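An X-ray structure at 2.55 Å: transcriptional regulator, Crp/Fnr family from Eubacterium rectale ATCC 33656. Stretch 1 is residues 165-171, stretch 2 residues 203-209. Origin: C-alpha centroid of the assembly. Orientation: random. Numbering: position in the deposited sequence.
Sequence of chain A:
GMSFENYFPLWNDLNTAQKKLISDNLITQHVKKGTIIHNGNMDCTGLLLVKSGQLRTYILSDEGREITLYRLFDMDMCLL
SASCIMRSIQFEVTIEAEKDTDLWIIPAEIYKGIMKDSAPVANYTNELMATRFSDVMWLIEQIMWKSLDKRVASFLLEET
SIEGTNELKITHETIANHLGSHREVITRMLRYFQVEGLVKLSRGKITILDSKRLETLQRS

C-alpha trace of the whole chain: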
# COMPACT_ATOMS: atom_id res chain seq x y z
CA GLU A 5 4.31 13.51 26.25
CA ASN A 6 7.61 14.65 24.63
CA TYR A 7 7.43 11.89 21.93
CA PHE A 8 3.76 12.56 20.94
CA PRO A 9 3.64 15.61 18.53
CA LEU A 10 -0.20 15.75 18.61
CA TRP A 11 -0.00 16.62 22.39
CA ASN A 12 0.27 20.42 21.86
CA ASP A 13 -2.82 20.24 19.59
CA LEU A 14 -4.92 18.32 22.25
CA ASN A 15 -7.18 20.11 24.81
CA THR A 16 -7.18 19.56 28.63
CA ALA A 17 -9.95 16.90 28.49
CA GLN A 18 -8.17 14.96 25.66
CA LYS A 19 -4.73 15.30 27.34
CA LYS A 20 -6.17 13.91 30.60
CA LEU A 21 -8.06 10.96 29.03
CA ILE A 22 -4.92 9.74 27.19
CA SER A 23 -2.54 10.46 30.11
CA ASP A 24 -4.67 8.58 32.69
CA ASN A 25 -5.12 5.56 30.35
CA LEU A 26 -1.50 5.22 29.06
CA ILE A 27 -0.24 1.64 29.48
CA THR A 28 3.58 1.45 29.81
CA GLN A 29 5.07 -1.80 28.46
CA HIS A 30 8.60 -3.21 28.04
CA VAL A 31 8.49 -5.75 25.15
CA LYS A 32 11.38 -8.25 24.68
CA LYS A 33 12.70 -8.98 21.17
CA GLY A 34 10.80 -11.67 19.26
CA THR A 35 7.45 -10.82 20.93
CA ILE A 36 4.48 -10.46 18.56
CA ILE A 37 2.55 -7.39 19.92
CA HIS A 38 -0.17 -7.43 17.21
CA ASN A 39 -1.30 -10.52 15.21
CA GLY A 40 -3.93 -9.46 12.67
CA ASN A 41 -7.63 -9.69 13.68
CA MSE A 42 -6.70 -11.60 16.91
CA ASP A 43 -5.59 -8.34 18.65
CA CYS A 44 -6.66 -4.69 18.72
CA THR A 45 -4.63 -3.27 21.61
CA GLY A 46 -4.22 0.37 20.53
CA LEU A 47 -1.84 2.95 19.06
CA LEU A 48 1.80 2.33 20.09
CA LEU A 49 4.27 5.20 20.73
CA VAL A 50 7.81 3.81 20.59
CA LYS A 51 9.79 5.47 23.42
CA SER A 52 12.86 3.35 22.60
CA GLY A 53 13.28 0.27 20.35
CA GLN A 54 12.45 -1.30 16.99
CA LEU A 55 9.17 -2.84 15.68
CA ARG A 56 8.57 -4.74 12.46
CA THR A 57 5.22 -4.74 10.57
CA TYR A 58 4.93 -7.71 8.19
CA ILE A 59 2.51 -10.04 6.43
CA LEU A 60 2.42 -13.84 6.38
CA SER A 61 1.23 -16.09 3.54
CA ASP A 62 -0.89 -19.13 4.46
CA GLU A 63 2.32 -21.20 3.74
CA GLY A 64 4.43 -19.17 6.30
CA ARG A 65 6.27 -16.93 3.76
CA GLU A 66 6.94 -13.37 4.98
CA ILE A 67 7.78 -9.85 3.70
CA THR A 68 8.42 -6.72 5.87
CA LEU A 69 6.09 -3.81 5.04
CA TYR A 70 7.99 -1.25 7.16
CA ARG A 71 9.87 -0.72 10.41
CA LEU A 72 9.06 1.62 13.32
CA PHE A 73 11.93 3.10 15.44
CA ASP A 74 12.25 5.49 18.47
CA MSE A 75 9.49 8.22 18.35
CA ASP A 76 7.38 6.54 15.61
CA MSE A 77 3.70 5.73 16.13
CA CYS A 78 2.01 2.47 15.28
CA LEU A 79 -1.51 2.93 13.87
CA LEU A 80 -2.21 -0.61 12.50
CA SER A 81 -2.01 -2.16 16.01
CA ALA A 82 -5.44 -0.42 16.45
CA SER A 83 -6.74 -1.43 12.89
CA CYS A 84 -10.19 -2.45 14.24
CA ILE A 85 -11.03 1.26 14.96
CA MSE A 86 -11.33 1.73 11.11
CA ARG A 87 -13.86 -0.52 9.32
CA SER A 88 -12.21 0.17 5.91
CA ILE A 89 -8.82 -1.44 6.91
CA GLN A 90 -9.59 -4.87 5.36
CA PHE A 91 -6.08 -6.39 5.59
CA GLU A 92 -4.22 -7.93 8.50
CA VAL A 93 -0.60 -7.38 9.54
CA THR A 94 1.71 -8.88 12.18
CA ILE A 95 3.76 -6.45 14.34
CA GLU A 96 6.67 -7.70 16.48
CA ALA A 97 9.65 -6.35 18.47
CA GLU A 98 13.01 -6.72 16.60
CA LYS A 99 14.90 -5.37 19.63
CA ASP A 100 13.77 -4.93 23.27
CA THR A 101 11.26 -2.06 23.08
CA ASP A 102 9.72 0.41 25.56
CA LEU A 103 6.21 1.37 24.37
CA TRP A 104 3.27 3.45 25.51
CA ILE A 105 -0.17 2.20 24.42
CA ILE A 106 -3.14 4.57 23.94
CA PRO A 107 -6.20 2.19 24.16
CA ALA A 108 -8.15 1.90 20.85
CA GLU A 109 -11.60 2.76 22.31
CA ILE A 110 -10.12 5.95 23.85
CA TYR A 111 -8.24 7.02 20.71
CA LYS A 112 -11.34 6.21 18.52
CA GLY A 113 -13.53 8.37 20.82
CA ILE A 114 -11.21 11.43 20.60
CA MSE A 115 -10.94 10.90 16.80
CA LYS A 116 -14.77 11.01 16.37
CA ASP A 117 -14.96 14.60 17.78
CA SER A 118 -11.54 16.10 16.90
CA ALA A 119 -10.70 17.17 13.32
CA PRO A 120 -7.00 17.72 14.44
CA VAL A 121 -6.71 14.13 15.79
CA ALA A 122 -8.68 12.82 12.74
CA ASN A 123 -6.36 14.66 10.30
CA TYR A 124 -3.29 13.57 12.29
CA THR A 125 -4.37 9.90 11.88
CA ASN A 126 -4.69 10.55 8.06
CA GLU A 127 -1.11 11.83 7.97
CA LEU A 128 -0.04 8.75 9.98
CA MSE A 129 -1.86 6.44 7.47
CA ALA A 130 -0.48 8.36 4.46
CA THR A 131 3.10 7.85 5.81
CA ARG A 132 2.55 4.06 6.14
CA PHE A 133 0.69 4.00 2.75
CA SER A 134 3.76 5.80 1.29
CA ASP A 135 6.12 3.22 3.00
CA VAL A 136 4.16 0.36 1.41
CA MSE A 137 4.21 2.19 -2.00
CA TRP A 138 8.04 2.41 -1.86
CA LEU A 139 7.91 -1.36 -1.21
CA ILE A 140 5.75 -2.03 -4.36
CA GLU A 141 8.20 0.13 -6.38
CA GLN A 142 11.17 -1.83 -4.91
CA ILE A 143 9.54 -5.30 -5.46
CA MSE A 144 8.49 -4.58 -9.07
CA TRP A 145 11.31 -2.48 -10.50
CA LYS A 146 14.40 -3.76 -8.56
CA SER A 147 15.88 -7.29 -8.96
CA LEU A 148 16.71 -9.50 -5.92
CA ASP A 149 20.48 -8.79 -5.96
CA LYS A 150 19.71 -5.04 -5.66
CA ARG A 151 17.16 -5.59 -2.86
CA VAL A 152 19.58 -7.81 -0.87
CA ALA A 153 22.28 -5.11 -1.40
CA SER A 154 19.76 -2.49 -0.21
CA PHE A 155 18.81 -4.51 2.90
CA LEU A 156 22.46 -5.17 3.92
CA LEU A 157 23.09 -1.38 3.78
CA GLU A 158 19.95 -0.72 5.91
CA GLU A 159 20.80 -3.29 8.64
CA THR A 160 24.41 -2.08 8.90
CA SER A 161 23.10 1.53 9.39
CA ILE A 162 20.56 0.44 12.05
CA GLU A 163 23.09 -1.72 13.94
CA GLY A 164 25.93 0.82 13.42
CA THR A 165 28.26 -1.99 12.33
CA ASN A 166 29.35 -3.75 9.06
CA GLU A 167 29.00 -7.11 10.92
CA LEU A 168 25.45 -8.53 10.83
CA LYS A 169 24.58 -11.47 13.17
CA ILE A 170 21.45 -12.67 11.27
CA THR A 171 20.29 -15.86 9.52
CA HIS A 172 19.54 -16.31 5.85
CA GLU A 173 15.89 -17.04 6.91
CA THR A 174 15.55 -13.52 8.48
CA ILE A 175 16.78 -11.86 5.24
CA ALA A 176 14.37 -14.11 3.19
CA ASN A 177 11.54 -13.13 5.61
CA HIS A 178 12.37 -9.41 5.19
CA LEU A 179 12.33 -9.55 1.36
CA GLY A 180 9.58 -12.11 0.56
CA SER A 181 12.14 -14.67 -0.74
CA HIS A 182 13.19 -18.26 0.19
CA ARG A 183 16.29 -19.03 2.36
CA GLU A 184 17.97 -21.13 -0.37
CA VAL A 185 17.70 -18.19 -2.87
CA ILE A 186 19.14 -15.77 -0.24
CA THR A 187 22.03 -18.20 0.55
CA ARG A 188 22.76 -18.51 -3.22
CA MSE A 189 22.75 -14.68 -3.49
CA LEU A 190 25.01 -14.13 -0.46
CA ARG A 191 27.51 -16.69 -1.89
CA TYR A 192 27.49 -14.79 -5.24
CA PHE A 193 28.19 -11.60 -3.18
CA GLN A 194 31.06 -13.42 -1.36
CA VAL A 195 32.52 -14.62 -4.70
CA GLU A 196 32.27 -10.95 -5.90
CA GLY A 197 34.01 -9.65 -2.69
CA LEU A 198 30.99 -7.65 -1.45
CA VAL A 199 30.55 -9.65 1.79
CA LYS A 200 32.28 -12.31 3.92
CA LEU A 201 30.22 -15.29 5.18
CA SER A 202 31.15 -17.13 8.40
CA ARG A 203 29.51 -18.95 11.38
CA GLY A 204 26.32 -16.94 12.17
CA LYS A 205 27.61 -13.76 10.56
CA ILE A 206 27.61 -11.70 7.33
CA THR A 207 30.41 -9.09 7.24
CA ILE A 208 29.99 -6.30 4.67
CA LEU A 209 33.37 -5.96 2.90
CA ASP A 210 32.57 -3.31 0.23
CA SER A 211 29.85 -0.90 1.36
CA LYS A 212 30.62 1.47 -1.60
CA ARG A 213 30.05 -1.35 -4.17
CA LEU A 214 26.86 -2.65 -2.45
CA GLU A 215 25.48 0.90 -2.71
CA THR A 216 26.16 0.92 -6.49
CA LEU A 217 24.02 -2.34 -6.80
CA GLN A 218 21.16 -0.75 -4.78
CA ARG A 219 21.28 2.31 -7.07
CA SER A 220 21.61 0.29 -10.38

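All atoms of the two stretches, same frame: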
# COMPACT_ATOMS: atom_id res chain seq x y z
N THR A 165 27.17 -1.04 12.47
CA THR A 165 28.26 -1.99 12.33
C THR A 165 28.16 -2.73 10.98
O THR A 165 27.06 -3.06 10.54
CB THR A 165 28.26 -3.00 13.54
OG1 THR A 165 29.33 -3.94 13.42
CG2 THR A 165 26.94 -3.75 13.65
N ASN A 166 29.30 -2.97 10.33
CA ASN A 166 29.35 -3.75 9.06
C ASN A 166 29.29 -5.29 9.27
O ASN A 166 29.45 -6.05 8.33
CB ASN A 166 30.58 -3.37 8.22
CG ASN A 166 31.89 -3.81 8.85
OD1 ASN A 166 32.12 -3.60 10.04
ND2 ASN A 166 32.76 -4.43 8.06
N GLU A 167 29.02 -5.72 10.50
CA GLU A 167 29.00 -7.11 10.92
C GLU A 167 27.59 -7.43 11.38
O GLU A 167 27.16 -6.98 12.44
CB GLU A 167 30.04 -7.21 12.05
CG GLU A 167 30.18 -8.52 12.77
CD GLU A 167 31.51 -8.60 13.49
OE1 GLU A 167 32.53 -8.83 12.81
OE2 GLU A 167 31.55 -8.44 14.74
N LEU A 168 26.83 -8.14 10.54
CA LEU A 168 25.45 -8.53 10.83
C LEU A 168 25.41 -9.95 11.39
O LEU A 168 26.02 -10.86 10.79
CB LEU A 168 24.57 -8.44 9.58
CG LEU A 168 24.46 -7.05 8.92
CD1 LEU A 168 23.48 -7.12 7.76
CD2 LEU A 168 24.04 -5.94 9.91
N LYS A 169 24.74 -10.15 12.53
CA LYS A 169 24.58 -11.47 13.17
C LYS A 169 23.14 -11.95 12.95
O LYS A 169 22.37 -12.08 13.88
CB LYS A 169 24.95 -11.39 14.66
CG LYS A 169 26.42 -11.02 14.96
CD LYS A 169 26.56 -10.31 16.32
CE LYS A 169 27.98 -9.84 16.61
NZ LYS A 169 28.87 -10.97 17.00
N ILE A 170 22.77 -12.16 11.68
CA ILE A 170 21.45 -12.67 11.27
C ILE A 170 21.53 -13.92 10.34
O ILE A 170 22.55 -14.21 9.70
CB ILE A 170 20.55 -11.58 10.62
CG1 ILE A 170 21.22 -10.94 9.39
CG2 ILE A 170 20.15 -10.50 11.66
CD1 ILE A 170 20.36 -9.86 8.76
N THR A 171 20.42 -14.65 10.32
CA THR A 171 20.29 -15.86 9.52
C THR A 171 19.83 -15.49 8.12
O THR A 171 19.30 -14.39 7.88
CB THR A 171 19.25 -16.82 10.12
OG1 THR A 171 17.96 -16.19 10.09
CG2 THR A 171 19.63 -17.25 11.56
N ARG A 203 30.45 -18.41 10.37
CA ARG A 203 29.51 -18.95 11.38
C ARG A 203 28.63 -17.89 12.10
O ARG A 203 29.08 -17.17 13.00
CB ARG A 203 30.22 -19.92 12.36
CG ARG A 203 29.53 -20.24 13.74
CD ARG A 203 29.56 -21.72 14.15
NE ARG A 203 30.78 -22.46 13.78
CZ ARG A 203 31.81 -22.78 14.57
NH1 ARG A 203 31.86 -22.43 15.87
NH2 ARG A 203 32.84 -23.47 14.04
N GLY A 204 27.37 -17.83 11.65
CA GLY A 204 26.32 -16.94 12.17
C GLY A 204 26.57 -15.47 11.95
O GLY A 204 26.18 -14.64 12.78
N LYS A 205 27.19 -15.13 10.82
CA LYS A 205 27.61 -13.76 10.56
C LYS A 205 27.85 -13.46 9.07
O LYS A 205 28.45 -14.26 8.35
CB LYS A 205 28.91 -13.48 11.35
CG LYS A 205 29.48 -12.06 11.24
CD LYS A 205 30.93 -12.00 11.74
CE LYS A 205 31.03 -12.14 13.22
NZ LYS A 205 32.42 -11.89 13.68
N ILE A 206 27.38 -12.28 8.66
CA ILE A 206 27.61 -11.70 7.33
C ILE A 206 28.38 -10.40 7.61
O ILE A 206 27.90 -9.55 8.35
CB ILE A 206 26.30 -11.37 6.57
CG1 ILE A 206 25.31 -12.54 6.60
CG2 ILE A 206 26.61 -10.97 5.12
CD1 ILE A 206 23.99 -12.22 5.90
N THR A 207 29.59 -10.28 7.07
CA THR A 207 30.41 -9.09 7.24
C THR A 207 30.44 -8.36 5.91
O THR A 207 30.85 -8.95 4.91
CB THR A 207 31.84 -9.43 7.67
OG1 THR A 207 31.80 -10.31 8.80
CG2 THR A 207 32.63 -8.16 8.00
N ILE A 208 30.01 -7.11 5.90
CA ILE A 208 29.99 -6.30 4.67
C ILE A 208 31.44 -5.86 4.43
O ILE A 208 32.04 -5.22 5.29
CB ILE A 208 29.05 -5.05 4.79
CG1 ILE A 208 27.64 -5.43 5.30
CG2 ILE A 208 28.98 -4.29 3.48
CD1 ILE A 208 27.01 -6.61 4.62
N LEU A 209 31.99 -6.27 3.28
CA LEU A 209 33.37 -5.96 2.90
C LEU A 209 33.46 -4.68 2.07
O LEU A 209 34.34 -3.86 2.33
CB LEU A 209 34.02 -7.14 2.17
CG LEU A 209 34.21 -8.45 2.95
CD1 LEU A 209 34.78 -9.50 2.03
CD2 LEU A 209 35.09 -8.28 4.17
O HOH W 1 33.68 -9.73 10.59

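A short antiparallel ladder shows how backbone and side chains share the work of joining two segments distant in sequence. Residues 165-171 and 203-209 of this regulator bury 507 Å² between them, and the main chain supplies the framework. Leu168 and Ile206 form the hydrogen-bonded pair: Leu168 N donates to Ile206 O at 2.8 Å, and Ile206 N returns the bond to Leu168 O at 2.9 Å. Two residues along, Ile208 N donates to Asn166 O at 2.7 Å. Between these rungs Glu167 faces Thr207 in a non-hydrogen-bonded pair, with their CA atoms 4.4 Å apart. CA-H groups also approach carbonyls: Lys205 CA lies 3.3 Å from Leu168 O and Thr207 CA 3.4 Å from Asn166 O.

Asn166 extends the pattern with its side chain. With chi1 in p, its amide reaches across, and ND2 donates to Ile208 O at 3.0 Å, so one residue binds both the N and the O of Ile208. A carboxamide suits this place because it carries a donor on a short arm.

Polar side chains occupy the face bearing Glu167 and Thr207. The end of Lys205 comes nearer than its sideways CA-to-CB bond suggests, and its NZ forms a salt bridge with Glu167 OE1 at 3.2 Å, a weak hydrogen bond by geometry. Thr207 OG1 lies too far from Glu167 OE1 for direct bonding, at 4.3 Å; a water fills the gap, donating to Glu167 OE1 at 2.7 Å and lying 2.7 Å from Thr207 OG1.

The other face carries Leu168 and Ile206, both buried, whose hydrocarbon side chains need no polar partners. At the turn into the second strand, Gly204 adopts a positive phi of 66°, a conformation that favours glycine, and its O accepts a CA-H contact from Lys169 CA at 3.6 Å.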